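Local coordinates for protein agarase (Pseudoalteromonas fuliginea, PDB 6XJ9) that probably hydrolyses agarose as a GH50-family glycoside hydrolase, at residues Asn444-Ile455 with Ser498-Asn508. Numbering follows the deposited sequence.
Sequences NQKVPYFANGWI and SPWAVGVFIDN
With CG anti to its carbonyl carbon (chi1 -69°), W500 lays its indole against the turn 444-447, while Y449, its CG wedged between backbone N and carbonyl carbon (chi1 67°), brings its ring over A501. One indole face takes the Q445 backbone, CA standing 3.8 Å from the centroid of the five-membered ring in a CH-pi contact; P448 N meets the edge in plane. N444 OD1 accepts from K446 N in an Asx turn and from V447 N as well, and its ND2 returns a bond to V447 O. With an alanine at W500 the indole is gone, which is likely to open a gap under Q445 and set the 444-447 turn free to shift. A501 CA sits over the centre of the Y449 ring, and V502 CB packs on a face of F450, 3.9 Å from its centroid. The F450 and F505 rings have planes 22° apart but are slid so far that they barely overlap. Parallel pairing carries the strands onward, with A451 N to G503 O (3.0 Å) and D507 N to G453 O (2.8 Å) almost straight. Beyond them D507 OD2 takes I455 N on its syn side at 2.8 Å and also a water bound to I455 O; Y598 holds OD1. Helix 478-495, packed on A451 and A501, makes a beta-alpha-beta crossover, consistent with a GH50 barrel; 501-506 lies between parallel strands 449-453 and 614-615, and strand 299-305 meets F450 and V502.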
ATOM      1  N   ASN A 444      -6.856 -31.532 -10.804  1.00 27.57           N
ATOM      2  CA  ASN A 444      -6.838 -31.082  -9.422  1.00 25.40           C
ATOM      3  C   ASN A 444      -8.260 -31.173  -8.870  1.00 24.26           C
ATOM      4  O   ASN A 444      -9.247 -31.057  -9.604  1.00 22.41           O
ATOM      5  CB  ASN A 444      -6.148 -29.720  -9.228  1.00 25.43           C
ATOM      6  CG  ASN A 444      -7.113 -28.565  -9.034  1.00 24.42           C
ATOM      7  OD1 ASN A 444      -7.560 -28.300  -7.918  1.00 23.13           O
ATOM      8  ND2 ASN A 444      -7.447 -27.879 -10.118  1.00 24.81           N
ATOM      9  N   GLN A 445      -8.349 -31.427  -7.570  1.00 24.88           N
ATOM     10  CA  GLN A 445      -9.636 -31.552  -6.909  1.00 26.81           C
ATOM     11  C   GLN A 445      -9.676 -30.590  -5.727  1.00 25.75           C
ATOM     12  O   GLN A 445     -10.196 -30.937  -4.669  1.00 28.06           O
ATOM     13  CB  GLN A 445      -9.891 -33.010  -6.503  1.00 28.78           C
ATOM     14  CG  GLN A 445     -10.272 -33.917  -7.670  1.00 31.28           C
ATOM     15  CD  GLN A 445     -10.477 -35.360  -7.266  1.00 34.16           C
ATOM     16  OE1 GLN A 445     -11.358 -35.693  -6.482  1.00 36.81           O
ATOM     17  NE2 GLN A 445      -9.653 -36.240  -7.804  1.00 35.95           N
ATOM     18  N   LYS A 446      -9.163 -29.369  -5.940  1.00 24.41           N
ATOM     19  CA  LYS A 446      -9.015 -28.379  -4.880  1.00 25.48           C
ATOM     20  C   LYS A 446      -9.496 -26.996  -5.331  1.00 23.06           C
ATOM     21  O   LYS A 446     -10.059 -26.265  -4.523  1.00 21.61           O
ATOM     22  CB  LYS A 446      -7.550 -28.259  -4.450  1.00 27.88           C
ATOM     23  CG  LYS A 446      -7.090 -29.231  -3.371  1.00 31.38           C
ATOM     24  CD  LYS A 446      -5.586 -29.442  -3.358  1.00 34.00           C
ATOM     25  CE  LYS A 446      -4.778 -28.165  -3.253  1.00 34.82           C
ATOM     26  NZ  LYS A 446      -4.445 -27.827  -1.848  1.00 35.72           N
ATOM     27  N   VAL A 447      -9.223 -26.620  -6.592  1.00 20.83           N
ATOM     28  CA  VAL A 447      -9.644 -25.317  -7.092  1.00 20.45           C
ATOM     29  C   VAL A 447     -10.297 -25.509  -8.458  1.00 19.51           C
ATOM     30  O   VAL A 447      -9.656 -26.044  -9.364  1.00 20.02           O
ATOM     31  CB  VAL A 447      -8.472 -24.316  -7.190  1.00 20.61           C
ATOM     32  CG1 VAL A 447      -8.938 -22.940  -7.650  1.00 19.89           C
ATOM     33  CG2 VAL A 447      -7.692 -24.196  -5.885  1.00 19.36           C
ATOM     34  N   PRO A 448     -11.559 -25.047  -8.648  1.00 18.55           N
ATOM     35  CA  PRO A 448     -12.236 -25.129  -9.946  1.00 19.20           C
ATOM     36  C   PRO A 448     -11.461 -24.304 -10.976  1.00 18.40           C
ATOM     37  O   PRO A 448     -10.695 -23.411 -10.605  1.00 18.30           O
ATOM     38  CB  PRO A 448     -13.613 -24.481  -9.700  1.00 18.72           C
ATOM     39  CG  PRO A 448     -13.788 -24.530  -8.198  1.00 19.35           C
ATOM     40  CD  PRO A 448     -12.395 -24.396  -7.624  1.00 18.57           C
ATOM     41  N   TYR A 449     -11.664 -24.626 -12.257  1.00 17.90           N
ATOM     42  CA  TYR A 449     -10.849 -24.058 -13.318  1.00 18.95           C
ATOM     43  C   TYR A 449     -11.704 -23.856 -14.565  1.00 17.88           C
ATOM     44  O   TYR A 449     -12.738 -24.492 -14.724  1.00 17.60           O
ATOM     45  CB  TYR A 449      -9.622 -24.928 -13.590  1.00 19.90           C
ATOM     46  CG  TYR A 449      -9.932 -26.288 -14.170  1.00 21.39           C
ATOM     47  CD1 TYR A 449     -10.149 -27.378 -13.338  1.00 22.16           C
ATOM     48  CD2 TYR A 449     -10.024 -26.488 -15.541  1.00 22.18           C
ATOM     49  CE1 TYR A 449     -10.437 -28.631 -13.862  1.00 23.19           C
ATOM     50  CE2 TYR A 449     -10.324 -27.737 -16.077  1.00 22.68           C
ATOM     51  CZ  TYR A 449     -10.528 -28.812 -15.230  1.00 22.78           C
ATOM     52  OH  TYR A 449     -10.810 -30.057 -15.736  1.00 25.04           O
ATOM     53  N   PHE A 450     -11.273 -22.923 -15.416  1.00 17.67           N
ATOM     54  CA  PHE A 450     -11.907 -22.655 -16.696  1.00 16.31           C
ATOM     55  C   PHE A 450     -11.043 -23.311 -17.767  1.00 17.09           C
ATOM     56  O   PHE A 450      -9.822 -23.238 -17.672  1.00 18.13           O
ATOM     57  CB  PHE A 450     -12.045 -21.140 -16.873  1.00 14.73           C
ATOM     58  CG  PHE A 450     -13.128 -20.534 -16.010  1.00 15.18           C
ATOM     59  CD1 PHE A 450     -12.975 -20.428 -14.631  1.00 15.20           C
ATOM     60  CD2 PHE A 450     -14.337 -20.140 -16.564  1.00 14.52           C
ATOM     61  CE1 PHE A 450     -13.990 -19.906 -13.836  1.00 14.69           C
ATOM     62  CE2 PHE A 450     -15.347 -19.615 -15.769  1.00 14.76           C
ATOM     63  CZ  PHE A 450     -15.167 -19.495 -14.412  1.00 14.92           C
ATOM     64  N   ALA A 451     -11.680 -23.981 -18.739  1.00 17.21           N
ATOM     65  CA  ALA A 451     -10.976 -24.589 -19.857  1.00 17.61           C
ATOM     66  C   ALA A 451     -11.192 -23.757 -21.124  1.00 17.92           C
ATOM     67  O   ALA A 451     -12.022 -22.849 -21.152  1.00 17.45           O
ATOM     68  CB  ALA A 451     -11.430 -26.020 -20.045  1.00 16.83           C
ATOM     69  N   ASN A 452     -10.437 -24.090 -22.171  1.00 19.03           N
ATOM     70  CA  ASN A 452     -10.437 -23.312 -23.395  1.00 20.05           C
ATOM     71  C   ASN A 452     -10.049 -24.196 -24.575  1.00 20.50           C
ATOM     72  O   ASN A 452      -9.340 -25.183 -24.415  1.00 20.71           O
ATOM     73  CB  ASN A 452      -9.460 -22.139 -23.301  1.00 20.47           C
ATOM     74  CG  ASN A 452      -8.014 -22.577 -23.367  1.00 20.95           C
ATOM     75  OD1 ASN A 452      -7.413 -22.949 -22.352  1.00 22.90           O
ATOM     76  ND2 ASN A 452      -7.452 -22.560 -24.561  1.00 19.99           N
ATOM     77  N   GLY A 453     -10.521 -23.803 -25.759  1.00 21.43           N
ATOM     78  CA  GLY A 453      -9.978 -24.266 -27.027  1.00 22.09           C
ATOM     79  C   GLY A 453      -9.990 -23.147 -28.067  1.00 22.26           C
ATOM     80  O   GLY A 453     -10.709 -22.163 -27.900  1.00 21.06           O
ATOM     81  N   TRP A 454      -9.132 -23.292 -29.089  1.00 21.93           N
ATOM     82  CA  TRP A 454      -9.095 -22.440 -30.267  1.00 21.49           C
ATOM     83  C   TRP A 454      -9.577 -23.261 -31.454  1.00 21.48           C
ATOM     84  O   TRP A 454      -9.054 -24.347 -31.685  1.00 21.42           O
ATOM     85  CB  TRP A 454      -7.658 -21.997 -30.576  1.00 23.99           C
ATOM     86  CG  TRP A 454      -6.922 -21.274 -29.495  1.00 25.47           C
ATOM     87  CD1 TRP A 454      -6.023 -21.801 -28.611  1.00 25.69           C
ATOM     88  CD2 TRP A 454      -6.984 -19.865 -29.220  1.00 26.84           C
ATOM     89  NE1 TRP A 454      -5.543 -20.822 -27.783  1.00 27.21           N
ATOM     90  CE2 TRP A 454      -6.118 -19.624 -28.129  1.00 26.87           C
ATOM     91  CE3 TRP A 454      -7.699 -18.793 -29.774  1.00 26.32           C
ATOM     92  CZ2 TRP A 454      -5.933 -18.347 -27.600  1.00 27.21           C
ATOM     93  CZ3 TRP A 454      -7.519 -17.535 -29.246  1.00 26.62           C
ATOM     94  CH2 TRP A 454      -6.653 -17.317 -28.167  1.00 26.99           C
ATOM     95  N   ILE A 455     -10.522 -22.723 -32.233  1.00 20.51           N
ATOM     96  CA  ILE A 455     -10.909 -23.366 -33.479  1.00 20.40           C
ATOM     97  C   ILE A 455      -9.999 -22.870 -34.602  1.00 22.30           C
ATOM     98  O   ILE A 455     -10.052 -21.703 -35.007  1.00 21.99           O
ATOM     99  CB  ILE A 455     -12.407 -23.192 -33.795  1.00 19.41           C
ATOM    100  CG1 ILE A 455     -13.269 -23.772 -32.665  1.00 19.17           C
ATOM    101  CG2 ILE A 455     -12.734 -23.849 -35.124  1.00 18.47           C
ATOM    102  CD1 ILE A 455     -14.755 -23.534 -32.844  1.00 20.12           C
ATOM    103  N   SER A 498     -14.799 -33.598 -15.555  1.00 21.48           N
ATOM    104  CA  SER A 498     -14.583 -33.177 -14.181  1.00 22.73           C
ATOM    105  C   SER A 498     -15.593 -32.114 -13.757  1.00 22.95           C
ATOM    106  O   SER A 498     -15.782 -31.135 -14.476  1.00 22.77           O
ATOM    107  CB  SER A 498     -13.181 -32.670 -13.976  1.00 23.35           C
ATOM    108  OG  SER A 498     -13.019 -32.240 -12.636  1.00 21.37           O
ATOM    109  N   PRO A 499     -16.216 -32.257 -12.561  1.00 24.29           N
ATOM    110  CA  PRO A 499     -17.070 -31.218 -11.985  1.00 24.47           C
ATOM    111  C   PRO A 499     -16.313 -29.945 -11.613  1.00 24.29           C
ATOM    112  O   PRO A 499     -16.923 -28.895 -11.439  1.00 24.34           O
ATOM    113  CB  PRO A 499     -17.633 -31.863 -10.705  1.00 25.80           C
ATOM    114  CG  PRO A 499     -16.632 -32.936 -10.355  1.00 24.62           C
ATOM    115  CD  PRO A 499     -16.109 -33.438 -11.685  1.00 24.57           C
ATOM    116  N   TRP A 500     -14.981 -30.048 -11.546  1.00 25.17           N
ATOM    117  CA  TRP A 500     -14.106 -28.951 -11.165  1.00 22.66           C
ATOM    118  C   TRP A 500     -13.960 -27.949 -12.308  1.00 20.94           C
ATOM    119  O   TRP A 500     -13.468 -26.843 -12.097  1.00 20.62           O
ATOM    120  CB  TRP A 500     -12.745 -29.495 -10.714  1.00 22.93           C
ATOM    121  CG  TRP A 500     -12.870 -30.225  -9.416  1.00 22.06           C
ATOM    122  CD1 TRP A 500     -13.104 -31.559  -9.234  1.00 24.27           C
ATOM    123  CD2 TRP A 500     -12.839 -29.637  -8.109  1.00 24.35           C
ATOM    124  NE1 TRP A 500     -13.191 -31.846  -7.898  1.00 23.36           N
ATOM    125  CE2 TRP A 500     -13.044 -30.684  -7.183  1.00 23.30           C
ATOM    126  CE3 TRP A 500     -12.664 -28.328  -7.634  1.00 25.31           C
ATOM    127  CZ2 TRP A 500     -13.067 -30.462  -5.809  1.00 24.29           C
ATOM    128  CZ3 TRP A 500     -12.687 -28.114  -6.273  1.00 27.23           C
ATOM    129  CH2 TRP A 500     -12.888 -29.166  -5.374  1.00 26.37           C
ATOM    130  N   ALA A 501     -14.393 -28.347 -13.507  1.00 19.60           N
ATOM    131  CA  ALA A 501     -14.334 -27.478 -14.675  1.00 18.76           C
ATOM    132  C   ALA A 501     -15.591 -26.616 -14.713  1.00 18.26           C
ATOM    133  O   ALA A 501     -16.673 -27.099 -15.024  1.00 18.78           O
ATOM    134  CB  ALA A 501     -14.156 -28.296 -15.938  1.00 17.37           C
ATOM    135  N   VAL A 502     -15.433 -25.326 -14.399  1.00 17.10           N
ATOM    136  CA  VAL A 502     -16.562 -24.412 -14.352  1.00 16.56           C
ATOM    137  C   VAL A 502     -17.239 -24.306 -15.718  1.00 16.79           C
ATOM    138  O   VAL A 502     -18.465 -24.259 -15.781  1.00 16.76           O
ATOM    139  CB  VAL A 502     -16.155 -23.036 -13.794  1.00 15.90           C
ATOM    140  CG1 VAL A 502     -17.351 -22.111 -13.633  1.00 15.39           C
ATOM    141  CG2 VAL A 502     -15.408 -23.162 -12.476  1.00 14.68           C
ATOM    142  N   GLY A 503     -16.445 -24.206 -16.793  1.00 16.93           N
ATOM    143  CA  GLY A 503     -16.960 -24.004 -18.140  1.00 17.88           C
ATOM    144  C   GLY A 503     -15.829 -23.917 -19.172  1.00 18.02           C
ATOM    145  O   GLY A 503     -14.657 -24.037 -18.813  1.00 19.32           O
ATOM    146  N   VAL A 504     -16.206 -23.708 -20.439  1.00 16.76           N
ATOM    147  CA  VAL A 504     -15.288 -23.682 -21.572  1.00 17.32           C
ATOM    148  C   VAL A 504     -15.442 -22.365 -22.339  1.00 17.05           C
ATOM    149  O   VAL A 504     -16.520 -22.014 -22.809  1.00 17.24           O
ATOM    150  CB  VAL A 504     -15.511 -24.896 -22.501  1.00 17.14           C
ATOM    151  CG1 VAL A 504     -14.476 -24.972 -23.615  1.00 16.85           C
ATOM    152  CG2 VAL A 504     -15.533 -26.207 -21.715  1.00 16.47           C
ATOM    153  N   PHE A 505     -14.323 -21.664 -22.500  1.00 17.44           N
ATOM    154  CA  PHE A 505     -14.229 -20.573 -23.453  1.00 17.66           C
ATOM    155  C   PHE A 505     -13.722 -21.158 -24.766  1.00 18.05           C
ATOM    156  O   PHE A 505     -12.773 -21.938 -24.774  1.00 18.91           O
ATOM    157  CB  PHE A 505     -13.234 -19.522 -22.963  1.00 16.36           C
ATOM    158  CG  PHE A 505     -13.542 -18.829 -21.660  1.00 16.68           C
ATOM    159  CD1 PHE A 505     -14.517 -17.842 -21.583  1.00 15.49           C
ATOM    160  CD2 PHE A 505     -12.787 -19.101 -20.524  1.00 16.37           C
ATOM    161  CE1 PHE A 505     -14.766 -17.194 -20.382  1.00 15.61           C
ATOM    162  CE2 PHE A 505     -13.014 -18.428 -19.335  1.00 15.56           C
ATOM    163  CZ  PHE A 505     -14.002 -17.469 -19.262  1.00 15.60           C
ATOM    164  N   ILE A 506     -14.398 -20.834 -25.872  1.00 18.32           N
ATOM    165  CA  ILE A 506     -13.881 -21.219 -27.176  1.00 17.82           C
ATOM    166  C   ILE A 506     -13.528 -19.945 -27.949  1.00 17.68           C
ATOM    167  O   ILE A 506     -14.372 -19.070 -28.128  1.00 15.89           O
ATOM    168  CB  ILE A 506     -14.874 -22.130 -27.934  1.00 17.65           C
ATOM    169  CG1 ILE A 506     -15.158 -23.422 -27.159  1.00 18.52           C
ATOM    170  CG2 ILE A 506     -14.364 -22.432 -29.342  1.00 18.03           C
ATOM    171  CD1 ILE A 506     -14.018 -24.427 -27.182  1.00 17.28           C
ATOM    172  N   ASP A 507     -12.263 -19.857 -28.386  1.00 18.52           N
ATOM    173  CA  ASP A 507     -11.711 -18.715 -29.115  1.00 18.59           C
ATOM    174  C   ASP A 507     -11.589 -17.504 -28.186  1.00 18.70           C
ATOM    175  O   ASP A 507     -11.946 -17.575 -27.010  1.00 18.67           O
ATOM    176  CB  ASP A 507     -12.465 -18.436 -30.428  1.00 19.79           C
ATOM    177  CG  ASP A 507     -12.312 -19.532 -31.473  1.00 19.53           C
ATOM    178  OD1 ASP A 507     -13.246 -19.741 -32.273  1.00 20.06           O
ATOM    179  OD2 ASP A 507     -11.273 -20.191 -31.466  1.00 20.33           O
ATOM    180  N   ASN A 508     -11.094 -16.380 -28.726  1.00 18.04           N
ATOM    181  CA  ASN A 508     -10.828 -15.207 -27.908  1.00 17.94           C
ATOM    182  C   ASN A 508     -10.682 -14.009 -28.833  1.00 18.40           C
ATOM    183  O   ASN A 508      -9.854 -14.030 -29.737  1.00 19.31           O
ATOM    184  CB  ASN A 508      -9.594 -15.412 -27.007  1.00 16.93           C
ATOM    185  CG  ASN A 508      -9.141 -14.174 -26.263  1.00 17.68           C
ATOM    186  OD1 ASN A 508      -9.728 -13.797 -25.247  1.00 18.46           O
ATOM    187  ND2 ASN A 508      -8.082 -13.534 -26.748  1.00 17.82           N
TER
HETATM  188  O   HOH W   1      -9.420 -19.356 -33.169  1.00 35.13           O